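Local coordinates for protein pectate lyase (Cellvibrio cellulosa, PDB 1GXM) that cleaves polygalacturonic acid (pectate) by anti-beta-elimination, being the catalytic module of a family 10 polysaccharide lyase, at residues 176-181 and 220-225; 187-192 and 235-240; 212-217 and 284-289; 241-246 and 320-325. All blocks are in the same frame, centred on the assembly; numbering follows the deposited sequence.

Interaction 1. Residues 176-181 and 220-225; sequences DYILKA and VGVLAF
Ile178 reaches across to Val222 and Phe225, and both of its branches take part. The methyl CG2 of Ile178 meets CG1 of Val222 at 3.5 Å, the two side chains pointing opposite ways and passing flank to flank. CG1 of Val222 stands anti to its backbone N (chi1 178°), and this sends that methyl toward helix 161-181. The longer branch of Ile178 is extended, with chi2 of 166°, and carries CD1 on to the Phe225 ring. There CD1 lies 3.8 Å from CD2 of Phe225 and 3.9 Å from CE2 of the same ring, approaching it obliquely. Beta-branched residues suit this place: the backbones are fairly close, with CA of Ile178 and CA of Val222 7.8 Å apart, and a methyl carried directly on CB can fill such a gap without a long, flexible chain. Phe225, one helical turn after Val222, offers a broad surface to the far end of the isoleucine.

The polar interaction is local to helix 161-181. NZ of Lys180 forms a salt bridge with OD1 of Asp176 at 3.0 Å, approaching on the syn side of the carboxylate but 25° out of its plane. A spacing of four residues brings the two charges to the same side of the helix.

All three touching residues are buried. Leu141 of helix 136-148 packs against both Ile178 and Phe225, and Phe132 lies on Val222. Helix 161-181 thus packs on helix 219-226 beside helix 136-148, consistent with the alpha/alpha toroid of family 10 lyases, while Leu179 and Leu223 turn to helix 233-246.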
loop_
_atom_site.group_PDB
_atom_site.type_symbol
_atom_site.label_atom_id
_atom_site.label_comp_id
_atom_site.label_asym_id
_atom_site.label_seq_id
_atom_site.Cartn_x
_atom_site.Cartn_y
_atom_site.Cartn_z
ATOM N N ASP A 176 -8.799 -8.617 8.482
ATOM C CA ASP A 176 -9.532 -9.806 8.127
ATOM C C ASP A 176 -9.480 -10.012 6.616
ATOM O O ASP A 176 -9.256 -11.119 6.141
ATOM C CB ASP A 176 -10.965 -9.693 8.636
ATOM C CG ASP A 176 -11.736 -10.956 8.459
ATOM O OD1 ASP A 176 -11.465 -11.922 9.203
ATOM O OD2 ASP A 176 -12.612 -11.065 7.584
ATOM N N TYR A 177 -9.743 -8.938 5.860
ATOM C CA TYR A 177 -9.664 -9.017 4.409
ATOM C C TYR A 177 -8.305 -9.542 3.931
ATOM O O TYR A 177 -8.206 -10.439 3.106
ATOM C CB TYR A 177 -9.967 -7.647 3.757
ATOM C CG TYR A 177 -9.970 -7.794 2.279
ATOM C CD1 TYR A 177 -8.789 -7.696 1.550
ATOM C CD2 TYR A 177 -11.125 -8.138 1.606
ATOM C CE1 TYR A 177 -8.770 -7.928 0.234
ATOM C CE2 TYR A 177 -11.118 -8.369 0.275
ATOM C CZ TYR A 177 -9.923 -8.261 -0.424
ATOM O OH TYR A 177 -9.886 -8.531 -1.769
ATOM N N ILE A 178 -7.259 -8.923 4.442
ATOM C CA ILE A 178 -5.902 -9.265 4.056
ATOM C C ILE A 178 -5.607 -10.736 4.335
ATOM O O ILE A 178 -5.061 -11.435 3.511
ATOM C CB ILE A 178 -4.912 -8.335 4.758
ATOM C CG1 ILE A 178 -4.976 -6.950 4.103
ATOM C CG2 ILE A 178 -3.507 -8.892 4.712
ATOM C CD1 ILE A 178 -4.322 -5.901 4.897
ATOM N N LEU A 179 -6.037 -11.209 5.487
ATOM C CA LEU A 179 -5.797 -12.591 5.851
ATOM C C LEU A 179 -6.557 -13.546 4.932
ATOM O O LEU A 179 -6.015 -14.565 4.524
ATOM C CB LEU A 179 -6.190 -12.838 7.295
ATOM C CG LEU A 179 -5.336 -12.140 8.338
ATOM C CD1 LEU A 179 -5.962 -12.294 9.719
ATOM C CD2 LEU A 179 -3.890 -12.626 8.323
ATOM N N LYS A 180 -7.799 -13.203 4.588
ATOM C CA LYS A 180 -8.597 -14.031 3.686
ATOM C C LYS A 180 -8.073 -13.987 2.250
ATOM O O LYS A 180 -8.197 -14.946 1.497
ATOM C CB LYS A 180 -10.054 -13.611 3.731
ATOM C CG LYS A 180 -10.768 -14.144 4.934
ATOM C CD LYS A 180 -12.167 -13.597 5.001
ATOM C CE LYS A 180 -12.968 -14.299 6.084
ATOM N NZ LYS A 180 -12.320 -14.144 7.392
ATOM N N ALA A 181 -7.467 -12.865 1.874
ATOM C CA ALA A 181 -7.005 -12.683 0.505
ATOM C C ALA A 181 -5.653 -13.316 0.249
ATOM O O ALA A 181 -5.285 -13.558 -0.896
ATOM C CB ALA A 181 -6.965 -11.219 0.157
ATOM N N VAL A 220 5.084 -6.187 0.202
ATOM C CA VAL A 220 5.925 -5.648 1.270
ATOM C C VAL A 220 5.092 -4.803 2.224
ATOM O O VAL A 220 5.094 -5.004 3.436
ATOM C CB VAL A 220 7.041 -4.778 0.691
ATOM C CG1 VAL A 220 7.842 -4.100 1.795
ATOM C CG2 VAL A 220 7.938 -5.603 -0.223
ATOM N N GLY A 221 4.340 -3.864 1.667
ATOM C CA GLY A 221 3.560 -2.961 2.484
ATOM C C GLY A 221 2.454 -3.673 3.222
ATOM O O GLY A 221 2.076 -3.274 4.321
ATOM N N VAL A 222 1.892 -4.702 2.610
ATOM C CA VAL A 222 0.843 -5.472 3.283
ATOM C C VAL A 222 1.440 -6.141 4.518
ATOM O O VAL A 222 0.881 -6.107 5.605
ATOM C CB VAL A 222 0.236 -6.525 2.356
ATOM C CG1 VAL A 222 -0.806 -7.331 3.112
ATOM C CG2 VAL A 222 -0.412 -5.886 1.142
ATOM N N LEU A 223 2.594 -6.770 4.349
ATOM C CA LEU A 223 3.290 -7.365 5.484
ATOM C C LEU A 223 3.644 -6.336 6.545
ATOM O O LEU A 223 3.489 -6.565 7.731
ATOM C CB LEU A 223 4.530 -8.113 5.019
ATOM C CG LEU A 223 4.203 -9.353 4.209
ATOM C CD1 LEU A 223 5.448 -9.891 3.502
ATOM C CD2 LEU A 223 3.583 -10.458 5.043
ATOM N N ALA A 224 4.110 -5.185 6.110
ATOM C CA ALA A 224 4.469 -4.130 7.037
ATOM C C ALA A 224 3.229 -3.715 7.834
ATOM O O ALA A 224 3.289 -3.558 9.052
ATOM C CB ALA A 224 5.045 -2.960 6.288
ATOM N N PHE A 225 2.097 -3.538 7.167
ATOM C CA PHE A 225 0.867 -3.242 7.887
ATOM C C PHE A 225 0.517 -4.343 8.886
ATOM O O PHE A 225 0.187 -4.064 10.031
ATOM C CB PHE A 225 -0.324 -3.035 6.960
ATOM C CG PHE A 225 -1.602 -3.081 7.702
ATOM C CD1 PHE A 225 -1.935 -2.072 8.581
ATOM C CD2 PHE A 225 -2.399 -4.201 7.631
ATOM C CE1 PHE A 225 -3.078 -2.178 9.359
ATOM C CE2 PHE A 225 -3.517 -4.310 8.407
ATOM C CZ PHE A 225 -3.864 -3.283 9.253
#

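Interaction 2. Residues 187-192 and 235-240; sequences GVLTVW and IEQAVR. Unlike the reference sequence in segment 235-240: Gln237 (reference Arg).
OE2 of Glu236 is held by two nitrogens of one arginine, a turn later on the same helix. NE of Arg240 donates to Glu236 OE2 at 2.8 Å, almost straight (161°), and is received on the anti lone pair of that oxygen. NH2 of Arg240 reaches the same Glu236 OE2 at 3.1 Å and is more bent, at 137°. The carboxylate oxygen lies in the guanidinium plane, so the grip is side-on and fixes the rotation of the arginine's end. OE1 of Glu236 has a second charged partner in Arg12.

The contact with 187-192 is apolar and rests on Leu189. Its CG is anti to the backbone N (chi1 -153°), and CD2 comes within 3.9 Å of CA of Ala238. The small alanine suits this place, since the leucine methyl can come down close to the helix backbone. At the margin, CD2 of Leu189 lies 4.3 Å from NE2 of Gln237, a residue that differs from the reference sequence.

Strands 184-185 and 188-189 form a beta hairpin, which Leu189 lays against helix 233-246. Gln182 joins the two further, its NE2 bonding to the carbonyls of Thr190 and Ala238, and Leu179 of helix 161-181 packs on Ala238.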
loop_
_atom_site.group_PDB
_atom_site.type_symbol
_atom_site.label_atom_id
_atom_site.label_comp_id
_atom_site.label_asym_id
_atom_site.label_seq_id
_atom_site.Cartn_x
_atom_site.Cartn_y
_atom_site.Cartn_z
ATOM N N GLY A 187 -1.636 -24.951 -1.530
ATOM C CA GLY A 187 -1.732 -25.248 -0.121
ATOM C C GLY A 187 -0.834 -24.439 0.787
ATOM O O GLY A 187 -0.978 -24.560 1.987
ATOM N N VAL A 188 0.082 -23.639 0.233
ATOM C CA VAL A 188 1.090 -22.910 1.011
ATOM C C VAL A 188 0.763 -21.412 1.010
ATOM O O VAL A 188 0.575 -20.823 -0.035
ATOM C CB VAL A 188 2.480 -23.088 0.411
ATOM C CG1 VAL A 188 3.538 -22.273 1.159
ATOM C CG2 VAL A 188 2.857 -24.577 0.400
ATOM N N LEU A 189 0.694 -20.799 2.178
ATOM C CA LEU A 189 0.382 -19.384 2.276
ATOM C C LEU A 189 1.535 -18.549 1.719
ATOM O O LEU A 189 2.688 -18.783 2.072
ATOM C CB LEU A 189 0.157 -19.011 3.733
ATOM C CG LEU A 189 -0.725 -17.849 4.069
ATOM C CD1 LEU A 189 -2.127 -17.924 3.425
ATOM C CD2 LEU A 189 -0.863 -17.805 5.606
ATOM N N THR A 190 1.224 -17.567 0.868
ATOM C CA THR A 190 2.245 -16.739 0.223
ATOM C C THR A 190 1.966 -15.274 0.473
ATOM O O THR A 190 2.099 -14.824 1.581
ATOM C CB THR A 190 2.415 -17.077 -1.280
ATOM O OG1 THR A 190 1.193 -16.900 -2.007
ATOM C CG2 THR A 190 2.824 -18.555 -1.451
ATOM N N VAL A 191 1.586 -14.529 -0.559
ATOM C CA VAL A 191 1.422 -13.084 -0.457
ATOM C C VAL A 191 0.151 -12.664 -1.198
ATOM O O VAL A 191 -0.825 -13.409 -1.191
ATOM C CB VAL A 191 2.693 -12.317 -0.871
ATOM C CG1 VAL A 191 3.811 -12.607 0.100
ATOM C CG2 VAL A 191 3.116 -12.615 -2.310
ATOM N N TRP A 192 0.153 -11.480 -1.798
ATOM C CA TRP A 192 -1.041 -10.902 -2.360
ATOM C C TRP A 192 -0.765 -10.418 -3.758
ATOM O O TRP A 192 0.352 -10.085 -4.117
ATOM C CB TRP A 192 -1.528 -9.690 -1.524
ATOM C CG TRP A 192 -1.876 -10.083 -0.138
ATOM C CD1 TRP A 192 -3.109 -10.400 0.331
ATOM C CD2 TRP A 192 -0.969 -10.301 0.946
ATOM N NE1 TRP A 192 -3.031 -10.778 1.639
ATOM C CE2 TRP A 192 -1.730 -10.726 2.050
ATOM C CE3 TRP A 192 0.408 -10.144 1.104
ATOM C CZ2 TRP A 192 -1.157 -11.027 3.280
ATOM C CZ3 TRP A 192 0.976 -10.441 2.305
ATOM C CH2 TRP A 192 0.204 -10.904 3.380
ATOM N N ILE A 235 -2.083 -14.063 12.589
ATOM C CA ILE A 235 -1.353 -12.958 11.973
ATOM C C ILE A 235 0.121 -13.254 11.933
ATOM O O ILE A 235 0.755 -13.028 10.907
ATOM C CB ILE A 235 -1.683 -11.622 12.645
ATOM C CG1 ILE A 235 -3.145 -11.278 12.280
ATOM C CG2 ILE A 235 -0.670 -10.546 12.226
ATOM C CD1 ILE A 235 -3.718 -10.148 13.041
ATOM N N GLU A 236 0.673 -13.810 13.006
ATOM C CA GLU A 236 2.065 -14.192 13.002
ATOM C C GLU A 236 2.331 -15.210 11.895
ATOM O O GLU A 236 3.307 -15.102 11.165
ATOM C CB GLU A 236 2.497 -14.732 14.374
ATOM C CG GLU A 236 3.916 -15.270 14.327
ATOM C CD GLU A 236 4.492 -15.625 15.679
ATOM O OE1 GLU A 236 3.741 -15.605 16.658
ATOM O OE2 GLU A 236 5.689 -15.948 15.762
ATOM N N GLN A 237 1.463 -16.196 11.772
ATOM C CA GLN A 237 1.594 -17.181 10.722
ATOM C C GLN A 237 1.559 -16.524 9.332
ATOM O O GLN A 237 2.358 -16.853 8.462
ATOM C CB GLN A 237 0.458 -18.195 10.804
ATOM C CG GLN A 237 0.520 -19.180 9.634
ATOM C CD GLN A 237 -0.564 -20.216 9.668
ATOM O OE1 GLN A 237 -0.313 -21.351 10.053
ATOM N NE2 GLN A 237 -1.766 -19.845 9.251
ATOM N N ALA A 238 0.632 -15.607 9.138
ATOM C CA ALA A 238 0.493 -14.921 7.851
ATOM C C ALA A 238 1.750 -14.144 7.514
ATOM O O ALA A 238 2.222 -14.152 6.389
ATOM C CB ALA A 238 -0.708 -13.973 7.866
ATOM N N VAL A 239 2.265 -13.410 8.484
ATOM C CA VAL A 239 3.428 -12.594 8.270
ATOM C C VAL A 239 4.630 -13.475 8.020
ATOM O O VAL A 239 5.389 -13.238 7.109
ATOM C CB VAL A 239 3.700 -11.653 9.437
ATOM C CG1 VAL A 239 5.027 -10.925 9.240
ATOM C CG2 VAL A 239 2.567 -10.663 9.564
ATOM N N ARG A 240 4.824 -14.479 8.847
ATOM C CA ARG A 240 5.961 -15.371 8.662
ATOM C C ARG A 240 5.893 -16.033 7.304
ATOM O O ARG A 240 6.917 -16.192 6.642
ATOM C CB ARG A 240 6.024 -16.430 9.744
ATOM C CG ARG A 240 6.489 -15.901 11.053
ATOM C CD ARG A 240 6.519 -16.993 12.108
ATOM N NE ARG A 240 7.057 -16.551 13.381
ATOM C CZ ARG A 240 8.341 -16.455 13.670
ATOM N NH1 ARG A 240 9.262 -16.767 12.765
ATOM N NH2 ARG A 240 8.707 -16.042 14.877
#

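Interaction 3. Residues 212-217 and 284-289; sequences ESLSGS and NTNRGF
Phe289 buries more surface here than any other residue, and it does so with the far end of its ring. CZ lies 3.6 Å from CB of Ser213, and CE2 of Phe289 is 3.7 Å from the same carbon, which approaches the ring obliquely. The carbonyl O of Glu212 sits at the ring's edge near its plane, 3.6 Å from CZ of Phe289, where the aromatic C-H bonds carry slight positive charge. A small serine lets the ring in this close, while its own OG turns to the carbonyl of Leu211.

Strand 214-215 pairs antiparallel with strand 280-281. The loop of residues 284-289 leaves this pair, its chain bent by an ST turn in which Thr285 OG1 accepts from N of Arg287 at 3.2 Å.

Asn286, the middle residue of this turn, has a left-handed backbone conformation (phi 66°), which asparagine tolerates better than most residues. Its side chain crosses that of Leu214 at about a right angle, with CD1 of Leu214 3.5 Å from OD1 of Asn286. The buried amide is well satisfied: OD1 accepts from Trp245 NE1 and Gln185 NE2, and ND2 donates to Arg250 O and Thr251 OG1.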
loop_
_atom_site.group_PDB
_atom_site.type_symbol
_atom_site.label_atom_id
_atom_site.label_comp_id
_atom_site.label_asym_id
_atom_site.label_seq_id
_atom_site.Cartn_x
_atom_site.Cartn_y
_atom_site.Cartn_z
ATOM N N GLU A 212 -3.213 -10.965 -13.004
ATOM C CA GLU A 212 -3.355 -11.743 -11.788
ATOM C C GLU A 212 -2.031 -12.413 -11.485
ATOM O O GLU A 212 -1.429 -13.034 -12.342
ATOM C CB GLU A 212 -4.437 -12.817 -11.935
ATOM C CG GLU A 212 -5.778 -12.309 -12.481
ATOM C CD GLU A 212 -5.892 -12.394 -14.008
ATOM O OE1 GLU A 212 -4.899 -12.169 -14.752
ATOM O OE2 GLU A 212 -6.997 -12.698 -14.510
ATOM N N SER A 213 -1.617 -12.294 -10.238
ATOM C CA SER A 213 -0.254 -12.581 -9.870
ATOM C C SER A 213 -0.056 -12.403 -8.399
ATOM O O SER A 213 -0.895 -11.823 -7.721
ATOM C CB SER A 213 0.677 -11.627 -10.589
ATOM O OG SER A 213 0.293 -10.294 -10.349
ATOM N N LEU A 214 1.058 -12.913 -7.898
ATOM C CA LEU A 214 1.590 -12.412 -6.630
ATOM C C LEU A 214 2.437 -11.195 -6.908
ATOM O O LEU A 214 3.259 -11.173 -7.831
ATOM C CB LEU A 214 2.433 -13.468 -5.944
ATOM C CG LEU A 214 1.675 -14.753 -5.640
ATOM C CD1 LEU A 214 2.629 -15.763 -5.052
ATOM C CD2 LEU A 214 0.542 -14.506 -4.701
ATOM N N SER A 215 2.230 -10.174 -6.100
ATOM C CA SER A 215 2.913 -8.903 -6.276
ATOM C C SER A 215 4.153 -8.836 -5.420
ATOM O O SER A 215 4.085 -8.771 -4.199
ATOM C CB SER A 215 2.015 -7.740 -5.887
ATOM O OG SER A 215 2.701 -6.501 -6.042
ATOM N N GLY A 216 5.305 -8.808 -6.070
ATOM C CA GLY A 216 6.547 -8.612 -5.364
ATOM C C GLY A 216 6.652 -7.221 -4.783
ATOM O O GLY A 216 7.276 -7.031 -3.755
ATOM N N SER A 217 6.055 -6.241 -5.449
ATOM C CA SER A 217 6.151 -4.847 -5.031
ATOM C C SER A 217 5.200 -4.503 -3.903
ATOM O O SER A 217 5.586 -3.859 -2.952
ATOM C CB SER A 217 5.872 -3.939 -6.219
ATOM O OG SER A 217 4.702 -4.362 -6.887
ATOM N N ASN A 284 0.508 -19.808 -9.375
ATOM C CA ASN A 284 0.678 -21.220 -9.091
ATOM C C ASN A 284 2.115 -21.705 -9.213
ATOM O O ASN A 284 2.518 -22.542 -8.413
ATOM C CB ASN A 284 -0.262 -22.061 -9.947
ATOM C CG ASN A 284 -1.706 -21.886 -9.553
ATOM O OD1 ASN A 284 -2.024 -21.906 -8.380
ATOM N ND2 ASN A 284 -2.572 -21.695 -10.527
ATOM N N THR A 285 2.880 -21.234 -10.186
ATOM C CA THR A 285 4.256 -21.711 -10.356
ATOM C C THR A 285 5.280 -20.867 -9.631
ATOM O O THR A 285 6.451 -21.247 -9.516
ATOM C CB THR A 285 4.690 -21.700 -11.804
ATOM O OG1 THR A 285 4.670 -20.349 -12.287
ATOM C CG2 THR A 285 3.756 -22.514 -12.690
ATOM N N ASN A 286 4.889 -19.666 -9.241
ATOM C CA ASN A 286 5.800 -18.721 -8.615
ATOM C C ASN A 286 6.893 -18.244 -9.567
ATOM O O ASN A 286 7.929 -17.777 -9.125
ATOM C CB ASN A 286 6.415 -19.266 -7.323
ATOM C CG ASN A 286 6.503 -18.211 -6.271
ATOM O OD1 ASN A 286 5.477 -17.738 -5.809
ATOM N ND2 ASN A 286 7.714 -17.827 -5.871
ATOM N N ARG A 287 6.644 -18.336 -10.866
ATOM C CA ARG A 287 7.573 -17.842 -11.870
ATOM C C ARG A 287 7.342 -16.372 -12.122
ATOM O O ARG A 287 6.211 -15.941 -12.358
ATOM C CB ARG A 287 7.395 -18.593 -13.178
ATOM C CG ARG A 287 8.513 -18.402 -14.155
ATOM C CD ARG A 287 8.504 -19.381 -15.312
ATOM N NE ARG A 287 9.598 -19.055 -16.212
ATOM C CZ ARG A 287 9.693 -19.493 -17.444
ATOM N NH1 ARG A 287 8.756 -20.276 -17.924
ATOM N NH2 ARG A 287 10.733 -19.140 -18.187
ATOM N N GLY A 288 8.409 -15.596 -12.121
ATOM C CA GLY A 288 8.296 -14.195 -12.472
ATOM C C GLY A 288 7.862 -14.053 -13.913
ATOM O O GLY A 288 8.309 -14.807 -14.779
ATOM N N PHE A 289 7.021 -13.075 -14.200
ATOM C CA PHE A 289 6.524 -12.911 -15.549
ATOM C C PHE A 289 6.319 -11.463 -15.911
ATOM O O PHE A 289 6.424 -10.557 -15.099
ATOM C CB PHE A 289 5.255 -13.733 -15.805
ATOM C CG PHE A 289 4.028 -13.195 -15.150
ATOM C CD1 PHE A 289 3.269 -12.213 -15.765
ATOM C CD2 PHE A 289 3.560 -13.732 -13.983
ATOM C CE1 PHE A 289 2.120 -11.731 -15.193
ATOM C CE2 PHE A 289 2.390 -13.235 -13.409
ATOM C CZ PHE A 289 1.663 -12.257 -14.046
#

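Interaction 4. Residues 241-246 and 320-325; sequences AGVAWF and TSIINF
The Phe246 ring lies between Trp245 and Ile322. CZ3 of Trp245 is centred on one face, 3.6 Å from the plane, while CG2 of Ile322 sits on the other, nearer the ring's margin. The indole turns its edge, not its face, to the phenylalanine, for CD2 of Phe246 lies in the indole plane. The setting is helix-on-helix packing in a mainly helical part of the module, in keeping with the alpha/alpha toroid known for family 10 lyases. Helices 233-246 and 318-329 cross steeply here: their short segments run 124° apart, with axes approaching to 9.5 Å.

Ile322 serves both Phe246 and Val243. Its CG1 is anti to the backbone N (chi1 -158°), leaving CG2 between N and the carbonyl carbon, and from there CG2 rests on the ring, 4.0 Å from CD2 of Phe246. CG1 of Ile322 reaches CG2 of Val243 more loosely, at 4.5 Å. A branched residue is apt, since one side chain can cover an aromatic face and meet a neighbouring valine. Val243 and Phe246 are three apart in sequence and so project from the same side of their helix.

Val220 and Leu223 of helix 219-226 also touch the Phe246 ring, and Trp277 of strand 274-278 packs on Ile323. At the C-terminal end of helix 233-246, the carbonyl O of Phe246 accepts from Trp277 NE1, and CD1 of Ile323 lies 3.7 Å from that same O of Phe246.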
loop_
_atom_site.group_PDB
_atom_site.type_symbol
_atom_site.label_atom_id
_atom_site.label_comp_id
_atom_site.label_asym_id
_atom_site.label_seq_id
_atom_site.Cartn_x
_atom_site.Cartn_y
_atom_site.Cartn_z
ATOM N N ALA A 241 4.705 -16.395 6.840
ATOM C CA ALA A 241 4.591 -17.028 5.532
ATOM C C ALA A 241 4.934 -16.034 4.434
ATOM O O ALA A 241 5.613 -16.369 3.480
ATOM C CB ALA A 241 3.205 -17.550 5.309
ATOM N N GLY A 242 4.470 -14.805 4.542
ATOM C CA GLY A 242 4.778 -13.815 3.518
ATOM C C GLY A 242 6.259 -13.472 3.468
ATOM O O GLY A 242 6.866 -13.326 2.404
ATOM N N VAL A 243 6.862 -13.345 4.631
ATOM C CA VAL A 243 8.281 -13.061 4.707
ATOM C C VAL A 243 9.079 -14.245 4.162
ATOM O O VAL A 243 10.049 -14.066 3.435
ATOM C CB VAL A 243 8.708 -12.747 6.148
ATOM C CG1 VAL A 243 10.221 -12.776 6.290
ATOM C CG2 VAL A 243 8.116 -11.413 6.580
ATOM N N ALA A 244 8.655 -15.457 4.483
ATOM C CA ALA A 244 9.309 -16.651 3.963
ATOM C C ALA A 244 9.236 -16.683 2.438
ATOM O O ALA A 244 10.158 -17.098 1.770
ATOM C CB ALA A 244 8.707 -17.887 4.542
ATOM N N TRP A 245 8.107 -16.258 1.889
ATOM C CA TRP A 245 7.958 -16.197 0.447
ATOM C C TRP A 245 8.965 -15.229 -0.137
ATOM O O TRP A 245 9.633 -15.552 -1.102
ATOM C CB TRP A 245 6.522 -15.833 0.078
ATOM C CG TRP A 245 6.277 -15.726 -1.380
ATOM C CD1 TRP A 245 5.940 -16.718 -2.231
ATOM C CD2 TRP A 245 6.376 -14.538 -2.157
ATOM N NE1 TRP A 245 5.825 -16.227 -3.507
ATOM C CE2 TRP A 245 6.061 -14.878 -3.483
ATOM C CE3 TRP A 245 6.665 -13.206 -1.856
ATOM C CZ2 TRP A 245 6.043 -13.952 -4.504
ATOM C CZ3 TRP A 245 6.648 -12.286 -2.873
ATOM C CH2 TRP A 245 6.337 -12.659 -4.175
ATOM N N PHE A 246 9.095 -14.060 0.450
ATOM C CA PHE A 246 10.040 -13.075 -0.058
ATOM C C PHE A 246 11.458 -13.604 0.031
ATOM O O PHE A 246 12.294 -13.337 -0.829
ATOM C CB PHE A 246 9.937 -11.772 0.712
ATOM C CG PHE A 246 8.995 -10.798 0.093
ATOM C CD1 PHE A 246 9.377 -10.106 -1.033
ATOM C CD2 PHE A 246 7.727 -10.591 0.605
ATOM C CE1 PHE A 246 8.531 -9.232 -1.640
ATOM C CE2 PHE A 246 6.887 -9.696 0.010
ATOM C CZ PHE A 246 7.273 -9.026 -1.116
ATOM N N THR A 320 14.210 -6.731 0.190
ATOM C CA THR A 320 15.268 -6.382 1.142
ATOM C C THR A 320 14.718 -5.773 2.397
ATOM O O THR A 320 15.033 -6.201 3.505
ATOM C CB THR A 320 16.270 -5.463 0.459
ATOM O OG1 THR A 320 16.830 -6.200 -0.634
ATOM C CG2 THR A 320 17.438 -5.094 1.390
ATOM N N SER A 321 13.875 -4.779 2.238
ATOM C CA SER A 321 13.414 -4.013 3.382
ATOM C C SER A 321 12.603 -4.899 4.347
ATOM O O SER A 321 12.815 -4.879 5.560
ATOM C CB SER A 321 12.609 -2.806 2.925
ATOM O OG SER A 321 11.436 -3.185 2.285
ATOM N N ILE A 322 11.682 -5.683 3.815
ATOM C CA ILE A 322 10.833 -6.470 4.696
ATOM C C ILE A 322 11.577 -7.636 5.296
ATOM O O ILE A 322 11.322 -8.010 6.423
ATOM C CB ILE A 322 9.523 -6.927 3.993
ATOM C CG1 ILE A 322 8.447 -7.246 5.032
ATOM C CG2 ILE A 322 9.749 -8.069 3.034
ATOM C CD1 ILE A 322 7.942 -6.036 5.780
ATOM N N ILE A 323 12.512 -8.206 4.551
ATOM C CA ILE A 323 13.308 -9.326 5.057
ATOM C C ILE A 323 14.191 -8.856 6.193
ATOM O O ILE A 323 14.263 -9.502 7.239
ATOM C CB ILE A 323 14.148 -9.943 3.927
ATOM C CG1 ILE A 323 13.210 -10.689 2.982
ATOM C CG2 ILE A 323 15.249 -10.844 4.488
ATOM C CD1 ILE A 323 13.881 -11.128 1.724
ATOM N N ASN A 324 14.821 -7.708 6.020
ATOM C CA ASN A 324 15.712 -7.204 7.051
ATOM C C ASN A 324 14.928 -6.816 8.284
ATOM O O ASN A 324 15.372 -7.035 9.403
ATOM C CB ASN A 324 16.548 -6.032 6.547
ATOM C CG ASN A 324 17.632 -6.469 5.564
ATOM O OD1 ASN A 324 18.173 -5.645 4.831
ATOM N ND2 ASN A 324 17.908 -7.766 5.512
ATOM N N PHE A 325 13.744 -6.250 8.089
ATOM C CA PHE A 325 12.884 -5.889 9.213
ATOM C C PHE A 325 12.402 -7.142 9.916
ATOM O O PHE A 325 12.450 -7.215 11.151
ATOM C CB PHE A 325 11.699 -5.051 8.748
ATOM C CG PHE A 325 10.789 -4.631 9.857
ATOM C CD1 PHE A 325 11.273 -3.901 10.920
ATOM C CD2 PHE A 325 9.459 -4.972 9.841
ATOM C CE1 PHE A 325 10.435 -3.523 11.948
ATOM C CE2 PHE A 325 8.626 -4.577 10.853
ATOM C CZ PHE A 325 9.117 -3.868 11.908
#

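From the N-terminal side, helix 161-181 opens interaction 1, then 187-192 opens interaction 2 and 212-217 opens interaction 3. Helix 219-226 closes interaction 1 across a loop of 38 residues, and helix 233-246 closes interaction 2, so the first three contacts all cross one another. Interaction 4 opens only afterwards, at 241-246 on that same helix, and is in series with interactions 1 and 2. The loop 284-289 closes interaction 3 and helix 318-329 closes interaction 4, and these two also cross. Helix 233-246 thus joins strand 188-189 to the C-terminal helix, and NE1 of Trp192 (interaction 2) probably hydrogen-bonds to the carbonyl O of Ile178 (interaction 1).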